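Local coordinates for Alpha/beta hydrolase fold protein (Nakamurella multipartita, PDB 4Y7D) that probably acts as a hydrolase of the alpha/beta hydrolase superfamily, its substrate not being known, at residues Ala173-Glu178 with Ala187-Gln192; Gly179-Glu184 with Ala275-Ala280; Leu161-Ala164 with Lys169-Ser172; Gly49-Arg54 with Leu204-Ser209; Glu269-Asp274 with Gly288-Arg293. All coordinates share one frame; numbering follows the deposited sequence. Where two conformers were deposited one is given.

Contact 1 of 5, residues Ala173-Glu178 with Ala187-Gln192; sequences ATIAAE and AERVAQ. With NA (sodium ion), chain D.
I175 and R189 meet at about a right angle: the methyl CG2 of the isoleucine lies across the aliphatic start of the arginine, 4.1 Å from R189 CG and as close to R189 CB. With CG1 beside the backbone N (chi1 -65°), CG2 is left opposite that nitrogen, facing R189. The CB of I175 comes to 4.4 Å from CG2 of V190, so branched apolar residues fill this buried seam. R189 suits its place by being amphipathic. Its methylenes belong to the seam, while bends at chi2 and chi3 carry the guanidinium to polar partners: NH2 donates to Q192 OE1 at 2.9 Å, and NH1 to A275 O. Replacing R189 by alanine is likely to uncover the I175 methyl and leave A275 O and Q192 OE1 without their arginine donor. The wetter side of helix 167-177 differs. There A176 O binds a sodium ion at 2.3 Å, alongside four waters and G179 O, and A177 O holds one of those waters weakly. The two helices are consecutive in the helical insertion after strand 124-130, where alpha/beta hydrolases usually carry their cap; I175 also touches V186 and I193, V190 meets S172, and T174 turns to T203 and A207 of helix 197-209.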
# COMPACT_ATOMS: atom_id res chain seq x y z
N ALA A 173 9.27 10.68 -13.82
CA ALA A 173 8.25 11.53 -13.26
C ALA A 173 7.78 11.04 -11.91
O ALA A 173 7.57 11.83 -10.98
CB ALA A 173 7.08 11.63 -14.22
N THR A 174 7.62 9.72 -11.79
CA THR A 174 7.13 9.10 -10.57
C THR A 174 8.18 9.20 -9.43
O THR A 174 7.86 9.58 -8.31
CB THR A 174 6.74 7.62 -10.83
OG1 THR A 174 5.74 7.57 -11.88
CG2 THR A 174 6.19 7.00 -9.55
N ILE A 175 9.43 8.87 -9.73
CA ILE A 175 10.50 8.97 -8.70
C ILE A 175 10.64 10.42 -8.20
O ILE A 175 10.71 10.68 -6.99
CB ILE A 175 11.83 8.40 -9.21
CG1 ILE A 175 11.68 6.90 -9.45
CG2 ILE A 175 13.00 8.69 -8.24
CD1 ILE A 175 11.01 6.12 -8.34
N ALA A 176 10.61 11.37 -9.13
CA ALA A 176 10.63 12.79 -8.72
C ALA A 176 9.42 13.20 -7.88
O ALA A 176 9.59 13.91 -6.90
CB ALA A 176 10.80 13.72 -9.92
N ALA A 177 8.23 12.76 -8.24
CA ALA A 177 7.05 13.13 -7.51
C ALA A 177 7.02 12.53 -6.11
O ALA A 177 6.37 13.08 -5.23
CB ALA A 177 5.79 12.67 -8.25
N GLU A 178 7.64 11.37 -5.93
CA GLU A 178 7.45 10.62 -4.69
C GLU A 178 8.57 10.76 -3.68
O GLU A 178 8.58 10.06 -2.64
CB GLU A 178 7.19 9.15 -5.02
CG GLU A 178 5.87 8.97 -5.77
CD GLU A 178 4.70 9.44 -4.93
OE1 GLU A 178 4.52 8.92 -3.82
OE2 GLU A 178 3.93 10.29 -5.42
N ALA A 187 17.85 10.76 -11.24
CA ALA A 187 18.38 10.09 -12.45
C ALA A 187 19.12 8.80 -12.12
O ALA A 187 18.99 7.80 -12.82
CB ALA A 187 19.28 11.03 -13.22
N GLU A 188 19.84 8.79 -11.00
CA GLU A 188 20.54 7.59 -10.55
C GLU A 188 19.55 6.46 -10.22
O GLU A 188 19.77 5.30 -10.58
CB GLU A 188 21.42 7.91 -9.34
CG GLU A 188 22.30 6.75 -8.87
CD GLU A 188 23.33 7.18 -7.81
OE1 GLU A 188 24.27 7.94 -8.13
OE2 GLU A 188 23.22 6.75 -6.66
N ARG A 189 18.43 6.82 -9.57
CA ARG A 189 17.40 5.87 -9.20
C ARG A 189 16.70 5.35 -10.43
O ARG A 189 16.48 4.17 -10.56
CB ARG A 189 16.40 6.48 -8.20
CG ARG A 189 15.37 5.45 -7.70
CD ARG A 189 15.93 4.40 -6.73
NE ARG A 189 16.22 5.06 -5.47
CZ ARG A 189 17.40 5.51 -5.10
NH1 ARG A 189 17.50 6.19 -3.99
NH2 ARG A 189 18.50 5.25 -5.82
N VAL A 190 16.41 6.25 -11.38
CA VAL A 190 15.77 5.88 -12.63
C VAL A 190 16.62 4.85 -13.39
O VAL A 190 16.09 3.86 -13.89
CB VAL A 190 15.44 7.15 -13.47
CG1 VAL A 190 15.01 6.77 -14.88
CG2 VAL A 190 14.38 7.99 -12.79
N ALA A 191 17.93 5.07 -13.47
CA ALA A 191 18.81 4.16 -14.22
C ALA A 191 18.83 2.76 -13.59
O ALA A 191 18.77 1.75 -14.30
CB ALA A 191 20.21 4.73 -14.32
N GLN A 192 18.82 2.71 -12.25
CA GLN A 192 18.69 1.46 -11.51
C GLN A 192 17.39 0.71 -11.88
O GLN A 192 17.39 -0.48 -12.14
CB GLN A 192 18.71 1.73 -10.00
CG GLN A 192 20.11 2.15 -9.54
CD GLN A 192 20.08 2.86 -8.20
OE1 GLN A 192 19.00 3.00 -7.58
NE2 GLN A 192 21.23 3.35 -7.78
NA NA D . 10.54 15.70 -5.75
O HOH W 1 8.14 15.74 -4.48
O HOH W 2 11.48 17.68 -4.68
O HOH W 3 12.78 14.92 -6.72
O HOH W 4 10.32 16.96 -7.81

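Contact 2 of 5, residues Gly179-Glu184 with Ala275-Ala280; sequences GHLSKE and AGTHLA. With NA (sodium ion), chain D.
The carbonyl oxygen of G179, whose CA rests against T277 CG2, binds the sodium ion at 2.3 Å. Four waters and A176 O complete the ion's ligands, and one of those waters also donates to L181 O at 2.7 Å, tying the ion to the backbone two residues on. Glycine fits at 179 because a CB there would run into the T277 methyl. L181 supplies the main apolar cover. Its CD2 lies 3.4 Å from A275 O and 3.8 Å from A275 CB, while CD1 meets T277 CG2, the two side chains crossing at about a right angle. T277 divides its branches: the methyl faces G179 and L181, whereas OG1, placed between backbone N and carbonyl carbon (chi1 67°), accepts from L279 N at 3.2 Å and caps the type I turn running to A280. That turn presents H278, hydrogen-bonded to S107 and D250 in the manner of a Ser-His-Asp catalytic triad, as expected of this fold; E178 O probably accepts from H278 N. The loop 275-280 joins strand 269-273 to helix 280-283, with L279 against F202 and T203 of helix 197-209, while 179-184 leads into helix 183-194, S182 serving as its N-cap.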
# COMPACT_ATOMS: atom_id res chain seq x y z
N GLY A 179 9.50 11.67 -3.98
CA GLY A 179 10.64 11.92 -3.11
C GLY A 179 11.09 13.36 -3.15
O GLY A 179 10.61 14.18 -3.99
N HIS A 180 12.02 13.66 -2.24
CA HIS A 180 12.68 14.97 -2.15
C HIS A 180 14.09 14.91 -2.73
O HIS A 180 14.91 15.77 -2.41
CB HIS A 180 12.79 15.37 -0.68
CG HIS A 180 11.47 15.69 -0.04
ND1 HIS A 180 10.65 16.71 -0.49
CD2 HIS A 180 10.87 15.18 1.05
CE1 HIS A 180 9.58 16.78 0.28
NE2 HIS A 180 9.69 15.87 1.23
N LEU A 181 14.36 13.96 -3.62
CA LEU A 181 15.68 13.79 -4.19
C LEU A 181 16.09 14.91 -5.15
O LEU A 181 15.24 15.52 -5.82
CB LEU A 181 15.78 12.45 -4.93
CG LEU A 181 15.55 11.15 -4.16
CD1 LEU A 181 15.66 9.98 -5.08
CD2 LEU A 181 16.56 10.97 -3.03
N SER A 182 17.40 15.15 -5.22
CA SER A 182 17.99 16.01 -6.24
C SER A 182 17.73 15.42 -7.62
O SER A 182 17.56 14.23 -7.77
CB SER A 182 19.49 16.13 -6.03
OG SER A 182 20.17 14.91 -6.37
N LYS A 183 17.78 16.27 -8.64
CA LYS A 183 17.68 15.85 -10.04
C LYS A 183 18.64 14.70 -10.31
O LYS A 183 18.30 13.70 -10.95
CB LYS A 183 18.06 17.04 -10.94
CG LYS A 183 17.42 17.09 -12.32
CD LYS A 183 17.64 18.48 -12.95
CE LYS A 183 16.92 19.60 -12.19
NZ LYS A 183 15.43 19.46 -12.14
N GLU A 184 19.87 14.87 -9.82
CA GLU A 184 20.95 13.92 -10.05
C GLU A 184 20.63 12.55 -9.40
O GLU A 184 20.81 11.49 -10.02
CB GLU A 184 22.29 14.51 -9.54
CG GLU A 184 22.82 15.71 -10.34
CD GLU A 184 22.16 17.06 -10.02
OE1 GLU A 184 21.30 17.13 -9.10
OE2 GLU A 184 22.52 18.07 -10.70
N ALA A 275 17.77 7.95 1.27
CA ALA A 275 17.46 8.52 -0.04
C ALA A 275 16.34 7.73 -0.72
O ALA A 275 16.18 7.74 -1.94
CB ALA A 275 18.72 8.65 -0.92
N GLY A 276 15.52 7.07 0.06
CA GLY A 276 14.37 6.34 -0.49
C GLY A 276 13.17 7.24 -0.69
O GLY A 276 12.84 8.05 0.17
N THR A 277 12.50 7.06 -1.81
CA THR A 277 11.22 7.71 -2.12
C THR A 277 10.07 6.92 -1.48
O THR A 277 10.28 5.95 -0.76
CB THR A 277 10.97 7.73 -3.65
OG1 THR A 277 10.79 6.39 -4.14
CG2 THR A 277 12.08 8.37 -4.36
N HIS A 278 8.84 7.32 -1.75
CA HIS A 278 7.67 6.56 -1.29
C HIS A 278 7.65 5.10 -1.80
O HIS A 278 7.05 4.24 -1.15
CB HIS A 278 6.39 7.29 -1.70
CG HIS A 278 5.18 6.86 -0.95
ND1 HIS A 278 5.16 6.74 0.44
CD2 HIS A 278 3.92 6.62 -1.37
CE1 HIS A 278 3.93 6.44 0.82
NE2 HIS A 278 3.17 6.35 -0.26
N LEU A 279 8.33 4.81 -2.91
CA LEU A 279 8.38 3.46 -3.49
C LEU A 279 9.60 2.66 -3.04
O LEU A 279 9.84 1.54 -3.51
CB LEU A 279 8.43 3.55 -5.04
CG LEU A 279 7.11 3.90 -5.75
CD1 LEU A 279 6.64 5.29 -5.49
CD2 LEU A 279 7.27 3.68 -7.26
N ALA A 280 10.38 3.21 -2.13
CA ALA A 280 11.66 2.57 -1.73
C ALA A 280 11.65 1.07 -1.42
O ALA A 280 12.59 0.37 -1.78
CB ALA A 280 12.25 3.33 -0.55
NA NA D . 10.54 15.70 -5.75
O HOH W 3 12.78 14.92 -6.72
O HOH W 1 8.14 15.74 -4.48
O HOH W 2 11.48 17.68 -4.68
O HOH W 4 10.32 16.96 -7.81

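Contact 3 of 5, residues Leu161-Ala164 with Lys169-Ser172; sequences LMAA and KLVS
L170 faces M162 and A163 across the gap between two helices, its CB and both methyls meeting them. Its CB stands 4.3 Å from the CB of M162, so the two helices approach closely at this point. CG, opposite the backbone N (chi1 -172°), simply divides the chain and sends its two methyls across the neighbouring helix. CD1 leads to the end of M162, 4.2 Å from the methyl CE. CD2 takes the other branch and settles over the start of A163, 3.7 Å from A163 N and 3.8 Å from A163 CB. Alanine suits that place, because its single methyl leaves the backbone near enough for a leucine to lie against it. Helices 153-165 and 167-177 are consecutive helices joined by a very short turn, and they belong to the helical insertion that follows strand 124-130, the usual site of the cap in alpha/beta hydrolases. M162, a selenomethionine, reaches back from the other side. Its chain runs straight through chi2 and then bends at chi3 (71°), which brings CE to 4.1 Å from L170 CA and also near K169 CB. Methionine, the natural residue that the selenium form replaces, is long and unbranched enough to fold its tip onto the backbone of the next helix. K169 lends only the root of its side chain, and its amino group stands clear of the M162 helix. Helix 197-209 lies beside both helices: A207 and L204 touch L170, and V208 touches A163.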
# COMPACT_ATOMS: atom_id res chain seq x y z
N LEU A 161 -0.82 5.37 -21.67
CA LEU A 161 0.03 5.50 -22.85
C LEU A 161 1.48 5.68 -22.48
O LEU A 161 2.36 5.09 -23.09
CB LEU A 161 -0.41 6.67 -23.75
CG LEU A 161 -1.70 6.56 -24.54
CD1 LEU A 161 -1.70 7.62 -25.63
CD2 LEU A 161 -1.85 5.17 -25.17
N MSE A 162 1.77 6.49 -21.46
CA MSE A 162 3.17 6.70 -21.08
C MSE A 162 3.78 5.40 -20.59
O MSE A 162 4.93 5.08 -20.92
CB MSE A 162 3.24 7.80 -20.02
CG MSE A 162 2.98 9.17 -20.61
SE MSE A 162 3.04 10.55 -19.18
CE MSE A 162 4.98 10.45 -18.89
N ALA A 163 3.03 4.66 -19.80
CA ALA A 163 3.51 3.38 -19.24
C ALA A 163 3.80 2.40 -20.34
O ALA A 163 4.76 1.64 -20.25
CB ALA A 163 2.49 2.77 -18.28
N ALA A 164 2.96 2.41 -21.37
CA ALA A 164 3.11 1.48 -22.50
C ALA A 164 4.22 1.87 -23.44
O ALA A 164 4.92 1.01 -24.01
CB ALA A 164 1.80 1.34 -23.26
N LYS A 169 10.29 7.85 -19.14
CA LYS A 169 9.76 9.15 -18.78
C LYS A 169 8.80 9.03 -17.63
O LYS A 169 8.81 9.86 -16.73
CB LYS A 169 9.08 9.85 -19.98
CG LYS A 169 10.04 10.45 -21.00
CD LYS A 169 9.36 11.57 -21.85
CE LYS A 169 10.04 11.88 -23.19
NZ LYS A 169 9.23 11.50 -24.40
N LEU A 170 7.96 7.99 -17.63
CA LEU A 170 7.00 7.81 -16.54
C LEU A 170 7.71 7.47 -15.23
O LEU A 170 7.35 8.00 -14.16
CB LEU A 170 5.94 6.76 -16.88
CG LEU A 170 4.80 6.70 -15.85
CD1 LEU A 170 4.17 8.06 -15.52
CD2 LEU A 170 3.68 5.78 -16.31
N VAL A 171 8.70 6.58 -15.30
CA VAL A 171 9.50 6.19 -14.12
C VAL A 171 10.17 7.46 -13.50
O VAL A 171 10.07 7.70 -12.30
CB VAL A 171 10.53 5.11 -14.50
CG1 VAL A 171 11.57 4.94 -13.41
CG2 VAL A 171 9.84 3.79 -14.79
N SER A 172 10.78 8.28 -14.33
CA SER A 172 11.40 9.51 -13.90
C SER A 172 10.42 10.46 -13.21
O SER A 172 10.71 10.98 -12.15
CB SER A 172 12.08 10.18 -15.07
OG SER A 172 12.78 11.35 -14.66

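Contact 4 of 5, residues Gly49-Arg54 with Leu204-Ser209; sequences GLAMAR and LELAVS
R54 grips E205 end-on with two nitrogens, one for each carboxylate oxygen. NH1 gives the shorter and straighter bond, 2.8 Å to E205 OE1 at 160°, with the oxygen close to the guanidinium plane but met from above the plane of the carboxylate. NH2 donates to the syn lone pair of E205 OE2 at 3.2 Å, and makes a weak second bond to OE1. Because the two flat groups are turned 52° against each other, this is a twisted pairing rather than a coplanar one. Inside the salt bridge, A51 supplies a small methyl: its CB lies 3.4 Å from E205 OE1 and 3.5 Å from CD2 of L206. Alanine suits this place, since it lets the leucine and the carboxylate both come up to the helix. Extended side chains on R54 and E205 then span the gap between axes 9.7 Å apart, the helices running nearly antiparallel at 156°. Further out, S209 OG donates to L206 O, and S209 itself rests on D47 and A48. F202 packs on A51 and R201 touches R54. Helix 46-58, which follows strand 35-39 of the central sheet, thus meets helix 197-209 of the helical insertion: L206 and M52 both reach W106 on strand 101-106, while L204 and A207 face helix 167-177 on the insertion's own side.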
# COMPACT_ATOMS: atom_id res chain seq x y z
N GLY A 49 -2.27 -3.49 -5.54
CA GLY A 49 -2.04 -4.57 -4.58
C GLY A 49 -1.28 -5.75 -5.17
O GLY A 49 -0.41 -6.30 -4.52
N LEU A 50 -1.62 -6.16 -6.38
CA LEU A 50 -0.91 -7.27 -6.96
C LEU A 50 0.55 -6.93 -7.23
O LEU A 50 1.43 -7.81 -7.14
CB LEU A 50 -1.59 -7.69 -8.29
CG LEU A 50 -2.86 -8.51 -8.14
CD1 LEU A 50 -3.67 -8.59 -9.44
CD2 LEU A 50 -2.52 -9.93 -7.68
N ALA A 51 0.81 -5.70 -7.61
CA ALA A 51 2.18 -5.25 -7.84
C ALA A 51 2.96 -5.27 -6.52
O ALA A 51 4.09 -5.78 -6.46
CB ALA A 51 2.19 -3.84 -8.44
N MSE A 52 2.33 -4.79 -5.45
CA MSE A 52 2.90 -4.89 -4.09
C MSE A 52 3.19 -6.36 -3.69
O MSE A 52 4.19 -6.63 -3.01
CB MSE A 52 1.95 -4.31 -3.06
CG MSE A 52 1.76 -2.80 -3.15
SE MSE A 52 0.23 -2.24 -2.00
CE MSE A 52 0.84 -2.92 -0.30
N ALA A 53 2.31 -7.28 -4.10
CA ALA A 53 2.33 -8.68 -3.66
C ALA A 53 3.29 -9.53 -4.44
O ALA A 53 3.56 -10.68 -4.01
CB ALA A 53 0.96 -9.30 -3.77
N ARG A 54 3.79 -9.08 -5.60
CA ARG A 54 4.60 -10.04 -6.40
C ARG A 54 5.76 -10.65 -5.64
O ARG A 54 6.06 -11.86 -5.81
CB ARG A 54 5.15 -9.43 -7.69
CG ARG A 54 4.13 -9.24 -8.79
CD ARG A 54 4.85 -8.87 -10.10
NE ARG A 54 3.82 -8.69 -11.10
CZ ARG A 54 3.25 -7.52 -11.43
NH1 ARG A 54 3.69 -6.36 -10.93
NH2 ARG A 54 2.29 -7.51 -12.35
N LEU A 204 5.81 1.39 -13.05
CA LEU A 204 4.82 1.72 -14.07
C LEU A 204 3.41 1.39 -13.61
O LEU A 204 2.46 2.22 -13.77
CB LEU A 204 5.16 1.00 -15.38
CG LEU A 204 6.49 1.36 -16.03
CD1 LEU A 204 6.79 0.42 -17.18
CD2 LEU A 204 6.51 2.80 -16.51
N GLU A 205 3.25 0.23 -12.98
CA GLU A 205 1.93 -0.17 -12.49
C GLU A 205 1.41 0.79 -11.42
O GLU A 205 0.24 1.18 -11.46
CB GLU A 205 1.94 -1.61 -12.03
CG GLU A 205 2.03 -2.51 -13.25
CD GLU A 205 2.08 -4.00 -12.97
OE1 GLU A 205 2.01 -4.36 -11.80
OE2 GLU A 205 2.22 -4.79 -13.95
N LEU A 206 2.28 1.17 -10.47
CA LEU A 206 1.88 2.06 -9.40
C LEU A 206 1.64 3.47 -9.91
O LEU A 206 0.69 4.16 -9.43
CB LEU A 206 2.89 2.04 -8.24
CG LEU A 206 2.57 0.99 -7.17
CD1 LEU A 206 1.25 1.39 -6.51
CD2 LEU A 206 2.46 -0.42 -7.70
N ALA A 207 2.44 3.90 -10.90
CA ALA A 207 2.21 5.25 -11.51
C ALA A 207 0.81 5.39 -12.12
O ALA A 207 0.10 6.40 -11.92
CB ALA A 207 3.29 5.54 -12.54
N VAL A 208 0.38 4.39 -12.86
CA VAL A 208 -0.96 4.39 -13.43
C VAL A 208 -2.05 4.34 -12.34
O VAL A 208 -3.07 5.03 -12.46
CB VAL A 208 -1.12 3.22 -14.43
CG1 VAL A 208 -2.56 3.07 -14.88
CG2 VAL A 208 -0.21 3.45 -15.64
N SER A 209 -1.81 3.61 -11.25
CA SER A 209 -2.81 3.46 -10.21
C SER A 209 -2.94 4.71 -9.33
O SER A 209 -3.86 4.79 -8.51
CB SER A 209 -2.52 2.22 -9.35
OG SER A 209 -1.47 2.50 -8.46

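Contact 5 of 5, residues Glu269-Asp274 with Gly288-Arg293; sequences ELVHLD and GPVRRR
V271 and V290 point at each other tip to tip, CG1 of V271 lying 3.9 Å from CG2 of V290 and nearly as close to its CG1. L273 approaches differently: it slides past V290 in the opposite direction, its CD2 at 4.1 Å from V290 CG2. One valine methyl thus serves two partners on the strand. Valine, branched at CB, fits an extended strand easily, and here its compact tip lets helix and strand pack with their axes 10.6 Å apart. Strand 269-273 is the outermost strand at its end of the mixed sheet of the alpha/beta hydrolase fold, hydrogen-bonded to strand 242-247, and helix 288-299 runs back along it nearly antiparallel (157°) as the last strand-to-helix unit of the chain. At the partly exposed end of the pair, E269 and R293 come from opposite directions and join in a salt bridge. R293 NE donates to E269 OE1 at 3.3 Å and 154°, on the syn side of the oxygen and within the guanidinium plane, while NH2 adds weak bonds to OE1 and OE2. The carboxylate and guanidinium planes stand 48° apart. A bend at chi2 sends CD and NE of R293 along the strand to its E269 end, whereas E269 is extended beyond CG. A leucine in place of R293 would probably leave the E269 carboxylate without this charge partner and free to turn. V290 also touches V245 of strand 242-247 and F281 of helix 280-283, and V271 touches L243.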
# COMPACT_ATOMS: atom_id res chain seq x y z
N GLU A 269 10.31 -3.23 14.70
CA GLU A 269 11.57 -2.90 14.06
C GLU A 269 11.32 -1.81 13.01
O GLU A 269 10.37 -1.93 12.23
CB GLU A 269 12.13 -4.10 13.33
CG GLU A 269 12.36 -5.32 14.18
CD GLU A 269 12.94 -6.45 13.35
OE1 GLU A 269 12.68 -6.57 12.11
OE2 GLU A 269 13.67 -7.22 13.94
N LEU A 270 12.16 -0.79 12.99
CA LEU A 270 12.10 0.28 12.01
C LEU A 270 13.31 0.18 11.09
O LEU A 270 14.45 0.14 11.57
CB LEU A 270 12.10 1.63 12.72
CG LEU A 270 12.03 2.89 11.86
CD1 LEU A 270 10.82 2.94 10.93
CD2 LEU A 270 12.03 4.05 12.85
N VAL A 271 13.07 0.15 9.79
CA VAL A 271 14.12 0.12 8.78
C VAL A 271 14.02 1.38 7.90
O VAL A 271 12.99 1.63 7.24
CB VAL A 271 14.00 -1.17 7.92
CG1 VAL A 271 14.91 -1.12 6.73
CG2 VAL A 271 14.28 -2.39 8.78
N HIS A 272 15.09 2.15 7.88
CA HIS A 272 15.24 3.31 7.03
C HIS A 272 16.00 2.95 5.74
O HIS A 272 17.01 2.24 5.77
CB HIS A 272 16.04 4.40 7.75
CG HIS A 272 15.45 4.83 9.04
ND1 HIS A 272 14.36 5.69 9.11
CD2 HIS A 272 15.78 4.53 10.31
CE1 HIS A 272 14.07 5.89 10.38
NE2 HIS A 272 14.91 5.20 11.13
N LEU A 273 15.54 3.49 4.61
CA LEU A 273 16.22 3.34 3.36
C LEU A 273 16.65 4.76 2.98
O LEU A 273 15.82 5.62 2.68
CB LEU A 273 15.27 2.70 2.34
CG LEU A 273 15.03 1.20 2.54
CD1 LEU A 273 13.85 0.73 1.75
CD2 LEU A 273 16.28 0.38 2.19
N ASP A 274 17.95 5.00 3.08
CA ASP A 274 18.54 6.29 2.87
C ASP A 274 18.30 6.75 1.42
O ASP A 274 18.60 6.04 0.48
CB ASP A 274 20.04 6.24 3.12
CG ASP A 274 20.43 6.27 4.60
OD1 ASP A 274 19.60 6.68 5.44
OD2 ASP A 274 21.64 5.99 4.86
N GLY A 288 16.26 -5.10 -1.42
CA GLY A 288 16.10 -6.56 -1.54
C GLY A 288 16.13 -7.27 -0.20
O GLY A 288 15.22 -8.03 0.10
N PRO A 289 17.10 -6.94 0.66
CA PRO A 289 17.12 -7.56 1.99
C PRO A 289 15.94 -7.24 2.86
O PRO A 289 15.57 -8.05 3.70
CB PRO A 289 18.38 -6.97 2.61
CG PRO A 289 19.28 -6.75 1.42
CD PRO A 289 18.33 -6.20 0.39
N VAL A 290 15.35 -6.07 2.67
CA VAL A 290 14.18 -5.65 3.43
C VAL A 290 12.95 -6.45 3.00
O VAL A 290 12.14 -6.87 3.86
CB VAL A 290 13.93 -4.14 3.32
CG1 VAL A 290 12.92 -3.70 4.35
CG2 VAL A 290 15.23 -3.35 3.58
N ARG A 291 12.76 -6.64 1.68
CA ARG A 291 11.68 -7.50 1.20
C ARG A 291 11.85 -8.96 1.68
O ARG A 291 10.87 -9.62 2.11
CB ARG A 291 11.59 -7.41 -0.33
CG ARG A 291 10.93 -6.11 -0.81
CD ARG A 291 10.56 -6.17 -2.27
NE ARG A 291 11.67 -6.63 -3.08
CZ ARG A 291 12.70 -5.88 -3.48
NH1 ARG A 291 13.67 -6.42 -4.21
NH2 ARG A 291 12.76 -4.60 -3.14
N ARG A 292 13.06 -9.47 1.64
CA ARG A 292 13.34 -10.83 2.16
C ARG A 292 12.97 -10.93 3.63
O ARG A 292 12.30 -11.87 4.04
CB ARG A 292 14.80 -11.27 1.93
CG ARG A 292 15.10 -11.69 0.51
CD ARG A 292 16.46 -12.39 0.35
NE ARG A 292 17.61 -11.44 0.37
CZ ARG A 292 17.92 -10.60 -0.62
NH1 ARG A 292 17.21 -10.55 -1.75
NH2 ARG A 292 18.95 -9.78 -0.48
N ARG A 293 13.35 -9.94 4.41
CA ARG A 293 13.02 -9.89 5.85
C ARG A 293 11.50 -9.81 6.06
O ARG A 293 10.96 -10.47 6.94
CB ARG A 293 13.80 -8.75 6.58
CG ARG A 293 13.33 -8.40 7.98
CD ARG A 293 13.49 -9.55 8.94
NE ARG A 293 13.02 -9.26 10.31
CZ ARG A 293 12.70 -10.18 11.22
NH1 ARG A 293 12.78 -11.48 10.94
NH2 ARG A 293 12.30 -9.81 12.43

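From the N terminus, contact 4 opens first at 49-54, and its loop closes only at 204-209, joining a helix of the core to the helical insertion. Contacts 3 and 1 nest inside that loop in series, each closing a short loop between successive helices, with helix 167-177 shared by both. Contact 2 opens at 179-184, between the two segments of contact 1, and closes at 275-280, so it crosses contacts 1 and 4 and ties the insertion to the histidine loop beyond strand 269-273. It touches contact 1 and shares its sodium ion. Contact 5 opens at 269-274 before contact 2 closes, crosses it, and finishes at 288-293, fastening the C-terminal helix to the sheet edge.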